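Side-chain contacts in Iron(III) ABC transporter, periplasmic iron-compound-binding protein (Vibrio cholerae, PDB 3TEF), which probably binds ferric catecholate siderophores in the periplasm and delivers them to an ABC transporter for iron uptake: residues V4-R9 and T13-K18; P80-I85 and G125-I130; V23-G28 and E73-Q78; S116-W121 and Q140-F145; A32-G37 and D51-Y56. One frame throughout, in Å; residues are numbered along the deposited sequence.

Overall arrangement
Contacts 2 and 3 are buried and apolar, packing helices on opposite faces of one parallel sheet, helix 113-128 against strand 82-85 in contact 2 and helix 72-77 against strand 22-25 in contact 3. Contact 1 lies about 7 Å from contact 2, centre to centre, and is a hairpin held mainly by backbone bonds, with an exposed threonine pair. Contact 4 uses helix 113-128 again, pairing it with the long helix 131-154 through one buried apolar touch and one water bridge. Contact 5, nested inside the loop closed by contact 3, shares helix 27-35 with it but relies on a partly exposed carboxylate, a phenol and waters.

Contact 1 of 5, residues V4-R9 and T13-K18; sequences VTIEHR and TTLEQK
Thr5 and Thr14 both carry OG1 opposite their own carbonyl carbon, beside the backbone N (chi1 -64° and -61°), and this turns the two hydroxyls toward each other across the strands. They share a hydrogen bond of 2.7 Å between Thr5 OG1 and Thr14 OG1 on the exposed face, over a non-hydrogen-bonded pair. The pairs to either side are hydrogen-bonded. Val4 N gives to Leu15 O at 2.9 Å and Leu15 N to Val4 O at 3.1 Å; Ile6 N gives to Thr13 O at 2.8 Å and Thr13 N to Ile6 O at 2.9 Å. These bonds join strands 3-8 and 11-16 as a twisted antiparallel beta hairpin at the N-terminus. Its other face turns inward, and Ile6 and Thr13 there touch Ile103 of strand 102-104. Val4 CG2 lies 4.2 Å from Leu15 CD2, while Val4 CG1 meets the aliphatic part of Gln17 nearly at a right angle, 3.6 Å from its CG. Toward the turn, Thr13 OG1 sits at the edge of the His8 ring, near its plane, 3.0 Å from His8 CE1; the same hydroxyl is hydrogen-bonded to Thr102 O.

Contact 2 of 5, residues P80-I85 and G125-I130; sequences PDLIVI and GKVFAI
The Phe128 ring receives Leu82 obliquely at its far end, CD2 of Leu82 standing 4.0 Å from Phe128 CZ. One face of this ring is covered by CG1 of Val127, the residue before it in the chain, 3.5 Å above the plane and offset toward the rim. That same methyl makes the nearer approach across the contact: Leu82 and Val127 reach for each other tip to tip, CD2 to CG1 at 3.7 Å. Leu82 can do so because its CG stands opposite the backbone N (chi1 171°), sending the branched end off the strand. Strand 82-85 is an inner strand of the four-stranded parallel sheet, and the C-terminal part of helix 113-128 packs on one face of that sheet in the alpha/beta fold of this lobe. Ile103 on the adjacent strand touches both Leu82 and Val127, and Val22 on the other neighbouring strand touches Phe128. The chain then turns through Ala129, at positive phi, and Ile130 N bonds back to Gly125 O at 2.9 Å.

Contact 3 of 5, residues V23-G28 and E73-Q78; sequences VVIGVG and ETIYTQ
In helix 72-77, whose Ile75 touches Val23 and Ile25 of the strand, the carbonyl of Glu73 is gripped twice by Thr77. Thr77 N and Thr77 OG1 each give a hydrogen bond of 3.1 Å to Glu73 O, arriving from opposite faces of the carbonyl plane; the hydroxyl comes in tilted 34° from that plane. The side chain thus doubles an ordinary helical bond on the outer, exposed side of the helix. Toward the strand the segments meet through carbon atoms alone. Ile75 holds CG1 beside its backbone N and runs on extended (chi2 177°), so that CD1 is carried forward to Ile25. The ends meet at 3.9 Å between Ile25 CD1 and Ile75 CD1, the two side chains crossing nearly at a right angle. Lower on the same side chain, Ile75 CG1 lies 4.2 Å from Val23 CG1. The second methyl of Val23 turns toward Gln78, with Val23 CG2 4.4 Å from Gln78 CB. No hydrogen bond crosses between the segments. Ile83 of the adjacent strand 82-85 also touches Ile75, and Ile85 touches Ile25. Helix 72-77 therefore rests across strands 22-25 and 82-85, while Val24, between the two contact residues, packs on helix 27-35 over the other face of the parallel sheet.

Contact 4 of 5, residues S116-W121 and Q140-F145; sequences STQQQW and QVDAQF
Apolar packing between Trp121 and Val141 forms the buried side of this contact. Trp121 has CG opposite its carbonyl carbon (chi1 -59°), which sends the indole toward helix 131-154. Trp121 CH2 is 4.2 Å from Val141 CG2, the methyl lying at the ring's edge near its plane, and the side chains cross at about a right angle. One indole face is covered by Thr117 CG2, 3.2 Å above the plane and offset toward the rim. The other methyl, Val141 CG1, lies in plane at the edge of the Phe145 ring one turn further along its helix. Val134, Lys137 and Ile138 of helix 131-154 touch the indole too. Polar linkage occupies the more exposed side. Gln118 NE2 and Asp142 OD1 stand 4.4 Å apart, and one water spans them, accepting from Gln118 NE2 at 2.9 Å and donating to Asp142 OD1 at 2.9 Å. Asp142 OD1 also accepts from Trp114 NE1, and Asp142 OD2 forms a salt bridge with Lys146. Helix 131-154 leads into strand 158-165 of the six-stranded mixed sheet and corresponds to the long helix joining the two lobes in this family. Trp121 has Thr117 CG2 against one face and its nitrogen hydrogen-bonded to Ser265 O, and Asp142 is held at both oxygens; the side chains are thus fixed mainly by partners around them, and residues 116-121 and 140-145 meet through one methyl and one water.

Contact 5 of 5, residues A32-G37 and D51-Y56; sequences AIDSFG and DYLAKY
Tyr56 OH donates to Asp34 OD1 at 2.6 Å, the one direct hydrogen bond across the contact. The phenol comes from the anti side of that oxygen, 26° out of the carboxylate plane, and ring and carboxylate planes stand 82° apart. Asp34 holds CG opposite its backbone N (chi1 178°), which extends the carboxylate from helix 27-35 toward the 3-10 segment. A water donates to the same Asp34 OD1 and accepts from Lys55 NZ at 3.1 Å, joining charges that at 4.5 Å between Asp34 OD1 and Lys55 NZ fall short of a salt bridge. A second water donates to Tyr52 O at 2.9 Å and only weakly to Asp34 OD2. Outside this cluster, Leu53 CD2 packs on Asp34 CB at 4.0 Å. Segment 51-56 lies in the long connection between strand 42-43 and helix 72-77; its Leu53 and Tyr56 also touch Leu30. The helix closes in a Schellman motif: Gly37 has positive phi, Gly37 N bonds to Asp34 O and Ile38 N to Ile33 O. The phenol, the water shared with Lys55 and the nearby ammonium group probably stabilise Asp34 as a carboxylate, which links helix and 3-10 segment by one direct bond and two waters.

Contact 1 of 5, residues V4-R9 and T13-K18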
# COMPACT_ATOMS: atom_id res chain seq x y z
N VAL A 4 12.46 -15.16 17.30
CA VAL A 4 11.85 -13.86 17.52
C VAL A 4 10.35 -14.08 17.51
O VAL A 4 9.87 -15.00 16.85
CB VAL A 4 12.23 -12.85 16.43
CG1 VAL A 4 13.67 -12.41 16.60
CG2 VAL A 4 12.02 -13.46 15.05
N THR A 5 9.62 -13.27 18.27
CA THR A 5 8.16 -13.31 18.23
C THR A 5 7.67 -12.01 17.61
O THR A 5 7.89 -10.92 18.15
CB THR A 5 7.53 -13.55 19.63
OG1 THR A 5 7.93 -14.84 20.11
CG2 THR A 5 6.01 -13.51 19.55
N ILE A 6 7.01 -12.14 16.46
CA ILE A 6 6.56 -11.00 15.70
C ILE A 6 5.07 -10.79 15.89
O ILE A 6 4.28 -11.71 15.67
CB ILE A 6 6.79 -11.22 14.19
CG1 ILE A 6 8.28 -11.48 13.92
CG2 ILE A 6 6.26 -10.04 13.39
CD1 ILE A 6 9.18 -10.33 14.34
N GLU A 7 4.69 -9.57 16.28
CA GLU A 7 3.29 -9.21 16.43
C GLU A 7 2.78 -8.51 15.18
O GLU A 7 3.36 -7.51 14.72
CB GLU A 7 3.10 -8.30 17.66
CG GLU A 7 1.64 -8.12 18.06
CD GLU A 7 1.48 -7.81 19.54
OE1 GLU A 7 1.87 -6.71 19.97
OE2 GLU A 7 0.96 -8.68 20.27
N HIS A 8 1.71 -9.03 14.60
CA HIS A 8 1.18 -8.45 13.38
C HIS A 8 -0.34 -8.49 13.40
O HIS A 8 -0.96 -8.85 14.43
CB HIS A 8 1.72 -9.22 12.17
CG HIS A 8 1.35 -10.67 12.18
ND1 HIS A 8 2.18 -11.64 12.70
CD2 HIS A 8 0.23 -11.30 11.77
CE1 HIS A 8 1.58 -12.81 12.61
NE2 HIS A 8 0.40 -12.64 12.05
N ARG A 9 -0.96 -8.11 12.29
CA ARG A 9 -2.42 -7.97 12.28
C ARG A 9 -3.13 -9.26 12.66
O ARG A 9 -4.19 -9.23 13.30
CB ARG A 9 -2.93 -7.49 10.92
CG ARG A 9 -4.42 -7.23 10.96
CD ARG A 9 -4.99 -7.07 9.57
NE ARG A 9 -4.60 -5.81 8.95
CZ ARG A 9 -5.10 -5.39 7.80
NH1 ARG A 9 -5.99 -6.15 7.16
NH2 ARG A 9 -4.72 -4.23 7.28
N THR A 13 3.55 -14.53 15.81
CA THR A 13 4.24 -15.65 15.18
C THR A 13 5.66 -15.74 15.71
O THR A 13 6.39 -14.75 15.72
CB THR A 13 4.29 -15.45 13.65
OG1 THR A 13 2.95 -15.39 13.14
CG2 THR A 13 5.06 -16.59 12.99
N THR A 14 6.06 -16.94 16.12
CA THR A 14 7.42 -17.16 16.58
C THR A 14 8.18 -18.02 15.58
O THR A 14 7.67 -19.04 15.10
CB THR A 14 7.44 -17.82 17.97
OG1 THR A 14 6.80 -16.95 18.92
CG2 THR A 14 8.88 -18.07 18.42
N LEU A 15 9.39 -17.60 15.23
CA LEU A 15 10.24 -18.36 14.34
C LEU A 15 11.70 -18.05 14.59
O LEU A 15 12.04 -16.99 15.14
CB LEU A 15 9.90 -18.07 12.87
CG LEU A 15 10.28 -16.67 12.38
CD1 LEU A 15 10.48 -16.66 10.86
CD2 LEU A 15 9.25 -15.65 12.82
N GLU A 16 12.56 -18.97 14.20
CA GLU A 16 14.00 -18.74 14.23
C GLU A 16 14.41 -17.61 13.28
O GLU A 16 13.93 -17.51 12.15
CB GLU A 16 14.72 -20.04 13.87
CG GLU A 16 16.22 -19.91 13.74
CD GLU A 16 16.88 -21.26 13.48
OE1 GLU A 16 16.48 -22.25 14.13
OE2 GLU A 16 17.78 -21.32 12.62
N GLN A 17 15.31 -16.75 13.75
CA GLN A 17 15.80 -15.66 12.91
C GLN A 17 16.45 -16.13 11.61
O GLN A 17 16.95 -17.25 11.51
CB GLN A 17 16.79 -14.79 13.69
CG GLN A 17 16.17 -13.57 14.31
CD GLN A 17 17.21 -12.64 14.91
OE1 GLN A 17 17.14 -11.42 14.75
NE2 GLN A 17 18.17 -13.23 15.62
N LYS A 18 16.43 -15.23 10.63
CA LYS A 18 17.05 -15.47 9.32
C LYS A 18 16.56 -16.74 8.65
O LYS A 18 17.35 -17.63 8.33
CB LYS A 18 18.58 -15.45 9.44
CG LYS A 18 19.10 -14.05 9.75
CD LYS A 18 20.03 -14.05 10.95
CE LYS A 18 21.44 -14.43 10.54
NZ LYS A 18 22.04 -13.44 9.60

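Contact 2 of 5, residues P80-I85 and G125-I130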
# COMPACT_ATOMS: atom_id res chain seq x y z
N PRO A 80 8.80 -23.79 2.97
CA PRO A 80 9.20 -22.48 3.48
C PRO A 80 9.57 -22.50 4.95
O PRO A 80 9.01 -23.29 5.74
CB PRO A 80 7.96 -21.62 3.25
CG PRO A 80 6.83 -22.57 3.22
CD PRO A 80 7.36 -23.86 2.66
N ASP A 81 10.52 -21.64 5.32
CA ASP A 81 10.82 -21.40 6.72
C ASP A 81 9.95 -20.24 7.21
O ASP A 81 9.71 -20.10 8.40
CB ASP A 81 12.30 -21.07 6.91
CG ASP A 81 13.20 -22.20 6.45
OD1 ASP A 81 13.13 -23.29 7.06
OD2 ASP A 81 13.96 -22.01 5.48
N LEU A 82 9.48 -19.42 6.27
CA LEU A 82 8.63 -18.27 6.59
C LEU A 82 7.74 -17.94 5.40
O LEU A 82 8.20 -17.94 4.26
CB LEU A 82 9.49 -17.05 6.94
CG LEU A 82 8.74 -15.71 7.08
CD1 LEU A 82 7.75 -15.77 8.26
CD2 LEU A 82 9.73 -14.52 7.21
N ILE A 83 6.46 -17.69 5.67
CA ILE A 83 5.55 -17.17 4.66
C ILE A 83 5.16 -15.74 5.08
O ILE A 83 4.69 -15.51 6.19
CB ILE A 83 4.28 -18.01 4.57
CG1 ILE A 83 4.64 -19.45 4.22
CG2 ILE A 83 3.31 -17.42 3.56
CD1 ILE A 83 3.53 -20.45 4.54
N VAL A 84 5.38 -14.77 4.20
CA VAL A 84 4.92 -13.40 4.45
C VAL A 84 3.79 -13.05 3.50
O VAL A 84 3.94 -13.17 2.28
CB VAL A 84 6.04 -12.39 4.25
CG1 VAL A 84 5.52 -10.98 4.53
CG2 VAL A 84 7.23 -12.73 5.13
N ILE A 85 2.65 -12.61 4.04
CA ILE A 85 1.51 -12.28 3.19
C ILE A 85 1.03 -10.84 3.41
O ILE A 85 1.20 -10.28 4.48
CB ILE A 85 0.33 -13.28 3.35
CG1 ILE A 85 -0.37 -13.08 4.71
CG2 ILE A 85 0.82 -14.71 3.22
CD1 ILE A 85 -1.49 -14.04 4.93
N GLY A 125 13.05 -6.31 10.00
CA GLY A 125 14.37 -6.14 10.59
C GLY A 125 14.68 -7.19 11.64
O GLY A 125 15.79 -7.73 11.68
N LYS A 126 13.69 -7.50 12.48
CA LYS A 126 13.85 -8.50 13.52
C LYS A 126 13.95 -9.91 12.95
O LYS A 126 14.77 -10.71 13.39
CB LYS A 126 12.71 -8.41 14.54
CG LYS A 126 12.68 -7.09 15.30
CD LYS A 126 11.61 -7.04 16.39
CE LYS A 126 10.21 -6.82 15.80
NZ LYS A 126 9.18 -6.61 16.88
N VAL A 127 13.12 -10.21 11.97
CA VAL A 127 13.15 -11.54 11.37
C VAL A 127 14.50 -11.84 10.72
O VAL A 127 15.02 -12.95 10.83
CB VAL A 127 12.02 -11.70 10.34
CG1 VAL A 127 12.25 -12.94 9.47
CG2 VAL A 127 10.67 -11.77 11.07
N PHE A 128 15.06 -10.85 10.02
CA PHE A 128 16.28 -11.08 9.26
C PHE A 128 17.55 -10.52 9.90
O PHE A 128 18.61 -10.53 9.28
CB PHE A 128 16.11 -10.58 7.82
CG PHE A 128 15.02 -11.30 7.09
CD1 PHE A 128 15.24 -12.57 6.57
CD2 PHE A 128 13.75 -10.74 6.97
CE1 PHE A 128 14.23 -13.27 5.91
CE2 PHE A 128 12.73 -11.43 6.30
CZ PHE A 128 12.98 -12.69 5.79
N ALA A 129 17.42 -10.04 11.13
CA ALA A 129 18.56 -9.44 11.83
C ALA A 129 19.22 -8.33 11.02
O ALA A 129 20.45 -8.27 10.89
CB ALA A 129 19.58 -10.51 12.21
N ILE A 130 18.40 -7.44 10.46
CA ILE A 130 18.92 -6.28 9.76
C ILE A 130 18.35 -4.99 10.33
O ILE A 130 18.06 -4.04 9.60
CB ILE A 130 18.64 -6.34 8.25
CG1 ILE A 130 17.15 -6.54 7.99
CG2 ILE A 130 19.44 -7.46 7.61
CD1 ILE A 130 16.78 -6.57 6.51

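Contact 3 of 5, residues V23-G28 and E73-Q78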
# COMPACT_ATOMS: atom_id res chain seq x y z
N VAL A 23 8.58 -17.51 1.36
CA VAL A 23 7.53 -17.42 0.35
C VAL A 23 6.79 -16.11 0.60
O VAL A 23 6.48 -15.79 1.75
CB VAL A 23 6.56 -18.61 0.47
CG1 VAL A 23 5.29 -18.39 -0.35
CG2 VAL A 23 7.25 -19.89 0.06
N VAL A 24 6.53 -15.35 -0.45
CA VAL A 24 5.89 -14.06 -0.29
C VAL A 24 4.63 -13.94 -1.15
O VAL A 24 4.68 -14.14 -2.38
CB VAL A 24 6.86 -12.90 -0.64
CG1 VAL A 24 6.20 -11.56 -0.35
CG2 VAL A 24 8.16 -13.03 0.15
N ILE A 25 3.52 -13.61 -0.51
CA ILE A 25 2.29 -13.29 -1.23
C ILE A 25 1.97 -11.81 -0.98
O ILE A 25 1.97 -11.36 0.16
CB ILE A 25 1.13 -14.17 -0.76
CG1 ILE A 25 1.44 -15.63 -1.12
CG2 ILE A 25 -0.15 -13.73 -1.43
CD1 ILE A 25 0.48 -16.63 -0.52
N GLY A 26 1.71 -11.06 -2.05
CA GLY A 26 1.43 -9.63 -1.91
C GLY A 26 2.58 -8.78 -2.45
O GLY A 26 3.75 -9.07 -2.18
N VAL A 27 2.25 -7.72 -3.16
CA VAL A 27 3.26 -6.87 -3.79
C VAL A 27 3.96 -5.98 -2.77
O VAL A 27 5.14 -5.67 -2.93
CB VAL A 27 2.65 -6.02 -4.91
CG1 VAL A 27 3.72 -5.13 -5.56
CG2 VAL A 27 1.97 -6.92 -5.94
N GLY A 28 3.25 -5.56 -1.73
CA GLY A 28 3.86 -4.70 -0.73
C GLY A 28 4.91 -5.45 0.07
O GLY A 28 5.99 -4.92 0.34
N GLU A 73 -0.72 -26.06 -2.22
CA GLU A 73 0.06 -27.23 -2.63
C GLU A 73 1.48 -26.84 -3.01
O GLU A 73 2.45 -27.45 -2.55
CB GLU A 73 -0.65 -27.99 -3.75
CG GLU A 73 -2.06 -28.45 -3.38
CD GLU A 73 -2.79 -29.15 -4.52
OE1 GLU A 73 -2.22 -29.25 -5.63
OE2 GLU A 73 -3.94 -29.60 -4.31
N THR A 74 1.63 -25.80 -3.83
CA THR A 74 2.96 -25.39 -4.25
C THR A 74 3.75 -24.84 -3.07
O THR A 74 4.92 -25.14 -2.91
CB THR A 74 2.89 -24.34 -5.37
OG1 THR A 74 2.30 -24.93 -6.53
CG2 THR A 74 4.29 -23.84 -5.72
N ILE A 75 3.08 -24.05 -2.23
CA ILE A 75 3.75 -23.50 -1.06
C ILE A 75 4.32 -24.61 -0.18
O ILE A 75 5.46 -24.54 0.28
CB ILE A 75 2.80 -22.58 -0.27
CG1 ILE A 75 2.43 -21.38 -1.15
CG2 ILE A 75 3.43 -22.15 1.05
CD1 ILE A 75 1.44 -20.40 -0.54
N TYR A 76 3.53 -25.66 0.05
CA TYR A 76 3.98 -26.78 0.86
C TYR A 76 5.21 -27.44 0.23
O TYR A 76 6.17 -27.78 0.93
CB TYR A 76 2.87 -27.82 1.04
CG TYR A 76 3.31 -28.99 1.88
CD1 TYR A 76 3.38 -28.89 3.26
CD2 TYR A 76 3.67 -30.20 1.30
CE1 TYR A 76 3.80 -29.96 4.04
CE2 TYR A 76 4.08 -31.28 2.07
CZ TYR A 76 4.15 -31.15 3.43
OH TYR A 76 4.56 -32.22 4.21
N THR A 77 5.17 -27.60 -1.08
CA THR A 77 6.27 -28.21 -1.82
C THR A 77 7.57 -27.41 -1.68
O THR A 77 8.66 -27.99 -1.66
CB THR A 77 5.91 -28.34 -3.30
OG1 THR A 77 4.79 -29.22 -3.44
CG2 THR A 77 7.08 -28.89 -4.09
N GLN A 78 7.44 -26.09 -1.57
CA GLN A 78 8.61 -25.23 -1.43
C GLN A 78 9.29 -25.26 -0.06
O GLN A 78 10.36 -24.68 0.11
CB GLN A 78 8.25 -23.78 -1.82
CG GLN A 78 7.86 -23.64 -3.27
CD GLN A 78 9.04 -23.90 -4.19
OE1 GLN A 78 10.07 -23.24 -4.08
NE2 GLN A 78 8.90 -24.87 -5.08

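Contact 4 of 5, residues S116-W121 and Q140-F145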
# COMPACT_ATOMS: atom_id res chain seq x y z
N SER A 116 2.12 2.45 11.41
CA SER A 116 2.00 1.01 11.26
C SER A 116 3.02 0.44 10.27
O SER A 116 3.56 -0.64 10.50
CB SER A 116 0.57 0.58 10.90
OG SER A 116 0.17 1.08 9.64
N THR A 117 3.31 1.17 9.20
CA THR A 117 4.29 0.73 8.22
C THR A 117 5.70 0.61 8.83
O THR A 117 6.42 -0.35 8.57
CB THR A 117 4.28 1.66 6.99
OG1 THR A 117 3.03 1.52 6.30
CG2 THR A 117 5.44 1.33 6.03
N GLN A 118 6.07 1.58 9.66
CA GLN A 118 7.32 1.48 10.43
C GLN A 118 7.45 0.18 11.18
O GLN A 118 8.51 -0.45 11.19
CB GLN A 118 7.41 2.60 11.46
CG GLN A 118 7.69 3.95 10.86
CD GLN A 118 7.66 5.02 11.94
OE1 GLN A 118 8.40 4.94 12.93
NE2 GLN A 118 6.78 6.00 11.78
N GLN A 119 6.37 -0.23 11.86
CA GLN A 119 6.39 -1.48 12.58
C GLN A 119 6.54 -2.66 11.63
O GLN A 119 7.20 -3.64 11.98
CB GLN A 119 5.15 -1.66 13.46
CG GLN A 119 5.27 -2.83 14.42
CD GLN A 119 6.53 -2.76 15.26
OE1 GLN A 119 6.81 -1.75 15.91
NE2 GLN A 119 7.33 -3.83 15.22
N GLN A 120 5.94 -2.58 10.44
CA GLN A 120 6.06 -3.69 9.50
C GLN A 120 7.52 -3.84 9.07
O GLN A 120 8.04 -4.96 8.96
CB GLN A 120 5.17 -3.52 8.25
CG GLN A 120 3.70 -3.19 8.52
CD GLN A 120 3.07 -4.10 9.58
OE1 GLN A 120 2.78 -3.67 10.70
NE2 GLN A 120 2.85 -5.35 9.22
N TRP A 121 8.18 -2.71 8.79
CA TRP A 121 9.60 -2.79 8.42
C TRP A 121 10.43 -3.26 9.61
O TRP A 121 11.34 -4.08 9.45
CB TRP A 121 10.13 -1.45 7.89
CG TRP A 121 9.41 -0.90 6.68
CD1 TRP A 121 8.40 -1.49 5.96
CD2 TRP A 121 9.66 0.37 6.06
NE1 TRP A 121 8.01 -0.67 4.93
CE2 TRP A 121 8.76 0.49 4.97
CE3 TRP A 121 10.55 1.42 6.32
CZ2 TRP A 121 8.73 1.62 4.15
CZ3 TRP A 121 10.51 2.55 5.50
CH2 TRP A 121 9.61 2.64 4.44
N GLN A 140 15.27 8.11 7.35
CA GLN A 140 15.23 8.82 6.07
C GLN A 140 13.80 9.18 5.68
O GLN A 140 13.49 10.34 5.39
CB GLN A 140 15.88 7.97 4.97
CG GLN A 140 15.80 8.59 3.59
CD GLN A 140 16.40 7.71 2.50
OE1 GLN A 140 16.73 6.54 2.72
NE2 GLN A 140 16.53 8.27 1.30
N VAL A 141 12.93 8.18 5.69
CA VAL A 141 11.56 8.37 5.23
C VAL A 141 10.74 9.21 6.20
O VAL A 141 9.92 10.04 5.79
CB VAL A 141 10.89 7.00 4.98
CG1 VAL A 141 9.41 7.19 4.67
CG2 VAL A 141 11.60 6.26 3.85
N ASP A 142 10.98 9.02 7.49
CA ASP A 142 10.28 9.78 8.52
C ASP A 142 10.46 11.28 8.32
O ASP A 142 9.52 12.06 8.51
CB ASP A 142 10.76 9.35 9.91
CG ASP A 142 9.90 9.92 11.03
OD1 ASP A 142 8.65 9.87 10.93
OD2 ASP A 142 10.47 10.43 12.01
N ALA A 143 11.66 11.70 7.92
CA ALA A 143 11.92 13.12 7.76
C ALA A 143 11.08 13.70 6.63
O ALA A 143 10.62 14.84 6.71
CB ALA A 143 13.41 13.38 7.51
N GLN A 144 10.88 12.90 5.59
CA GLN A 144 10.07 13.27 4.44
C GLN A 144 8.60 13.43 4.82
O GLN A 144 7.95 14.41 4.44
CB GLN A 144 10.24 12.24 3.32
CG GLN A 144 11.65 12.20 2.69
CD GLN A 144 11.88 11.01 1.77
OE1 GLN A 144 11.46 9.89 2.07
NE2 GLN A 144 12.54 11.25 0.64
N PHE A 145 8.06 12.45 5.55
CA PHE A 145 6.71 12.56 6.09
C PHE A 145 6.56 13.82 6.92
O PHE A 145 5.58 14.56 6.77
CB PHE A 145 6.37 11.35 6.96
CG PHE A 145 5.78 10.19 6.20
CD1 PHE A 145 4.43 10.18 5.87
CD2 PHE A 145 6.57 9.12 5.82
CE1 PHE A 145 3.88 9.10 5.16
CE2 PHE A 145 6.03 8.05 5.12
CZ PHE A 145 4.68 8.04 4.79
O HOH W 1 7.03 8.65 13.04

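Contact 5 of 5, residues A32-G37 and D51-Y56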
# COMPACT_ATOMS: atom_id res chain seq x y z
N ALA A 32 9.01 -4.67 0.10
CA ALA A 32 9.86 -4.41 1.26
C ALA A 32 10.92 -5.49 1.42
O ALA A 32 12.09 -5.21 1.71
CB ALA A 32 9.01 -4.27 2.53
N ILE A 33 10.53 -6.74 1.19
CA ILE A 33 11.46 -7.86 1.33
C ILE A 33 12.62 -7.75 0.32
O ILE A 33 13.79 -7.81 0.70
CB ILE A 33 10.72 -9.22 1.26
CG1 ILE A 33 10.00 -9.46 2.60
CG2 ILE A 33 11.69 -10.34 0.96
CD1 ILE A 33 9.03 -10.63 2.59
N ASP A 34 12.29 -7.55 -0.94
CA ASP A 34 13.33 -7.36 -1.94
C ASP A 34 14.19 -6.12 -1.64
O ASP A 34 15.41 -6.17 -1.77
CB ASP A 34 12.73 -7.29 -3.34
CG ASP A 34 13.78 -7.05 -4.40
OD1 ASP A 34 14.45 -8.02 -4.79
OD2 ASP A 34 13.92 -5.89 -4.81
N SER A 35 13.55 -5.02 -1.25
CA SER A 35 14.25 -3.77 -0.99
C SER A 35 15.32 -3.91 0.09
O SER A 35 16.38 -3.25 0.03
CB SER A 35 13.27 -2.66 -0.60
OG SER A 35 12.41 -2.34 -1.68
N PHE A 36 15.05 -4.75 1.08
CA PHE A 36 15.98 -4.97 2.19
C PHE A 36 16.97 -6.11 1.89
O PHE A 36 17.74 -6.52 2.75
CB PHE A 36 15.23 -5.18 3.52
CG PHE A 36 14.69 -3.91 4.11
CD1 PHE A 36 15.54 -2.84 4.38
CD2 PHE A 36 13.34 -3.77 4.41
CE1 PHE A 36 15.05 -1.67 4.92
CE2 PHE A 36 12.84 -2.60 4.93
CZ PHE A 36 13.70 -1.55 5.20
N GLY A 37 16.94 -6.60 0.65
CA GLY A 37 17.98 -7.49 0.17
C GLY A 37 17.73 -8.97 0.35
O GLY A 37 18.65 -9.77 0.22
N ASP A 51 7.27 -2.52 -12.31
CA ASP A 51 8.56 -2.72 -12.95
C ASP A 51 9.67 -3.03 -11.97
O ASP A 51 10.50 -3.88 -12.25
CB ASP A 51 8.95 -1.50 -13.78
CG ASP A 51 8.25 -1.46 -15.11
OD1 ASP A 51 7.62 -2.47 -15.48
OD2 ASP A 51 8.35 -0.42 -15.80
N TYR A 52 9.71 -2.36 -10.82
CA TYR A 52 10.84 -2.55 -9.92
C TYR A 52 10.91 -3.96 -9.31
O TYR A 52 11.90 -4.30 -8.66
CB TYR A 52 10.93 -1.46 -8.83
CG TYR A 52 9.74 -1.39 -7.87
CD1 TYR A 52 9.70 -2.18 -6.73
CD2 TYR A 52 8.68 -0.52 -8.12
CE1 TYR A 52 8.62 -2.11 -5.86
CE2 TYR A 52 7.61 -0.44 -7.25
CZ TYR A 52 7.58 -1.23 -6.13
OH TYR A 52 6.50 -1.15 -5.27
N LEU A 53 9.87 -4.77 -9.54
CA LEU A 53 9.85 -6.17 -9.10
C LEU A 53 9.74 -7.15 -10.28
O LEU A 53 9.36 -8.31 -10.11
CB LEU A 53 8.68 -6.43 -8.10
CG LEU A 53 8.74 -5.59 -6.82
CD1 LEU A 53 7.44 -5.74 -6.03
CD2 LEU A 53 9.94 -6.00 -5.96
N ALA A 54 10.13 -6.69 -11.46
CA ALA A 54 9.89 -7.46 -12.68
C ALA A 54 10.51 -8.86 -12.69
O ALA A 54 9.96 -9.77 -13.30
CB ALA A 54 10.36 -6.66 -13.91
N LYS A 55 11.65 -9.04 -12.04
CA LYS A 55 12.30 -10.34 -12.09
C LYS A 55 11.43 -11.43 -11.48
O LYS A 55 11.51 -12.60 -11.87
CB LYS A 55 13.68 -10.33 -11.43
CG LYS A 55 13.70 -10.39 -9.91
CD LYS A 55 15.14 -10.58 -9.44
CE LYS A 55 15.24 -10.74 -7.94
NZ LYS A 55 16.66 -10.88 -7.46
N TYR A 56 10.59 -11.04 -10.52
CA TYR A 56 9.73 -12.00 -9.84
C TYR A 56 8.55 -12.45 -10.70
O TYR A 56 7.78 -13.31 -10.29
CB TYR A 56 9.25 -11.42 -8.49
CG TYR A 56 10.41 -11.14 -7.57
CD1 TYR A 56 11.09 -12.19 -6.97
CD2 TYR A 56 10.82 -9.83 -7.29
CE1 TYR A 56 12.16 -11.96 -6.12
CE2 TYR A 56 11.89 -9.59 -6.43
CZ TYR A 56 12.56 -10.66 -5.85
OH TYR A 56 13.62 -10.45 -5.00
O HOH W 2 13.76 -3.10 -6.82
O HOH W 3 16.33 -7.92 -6.50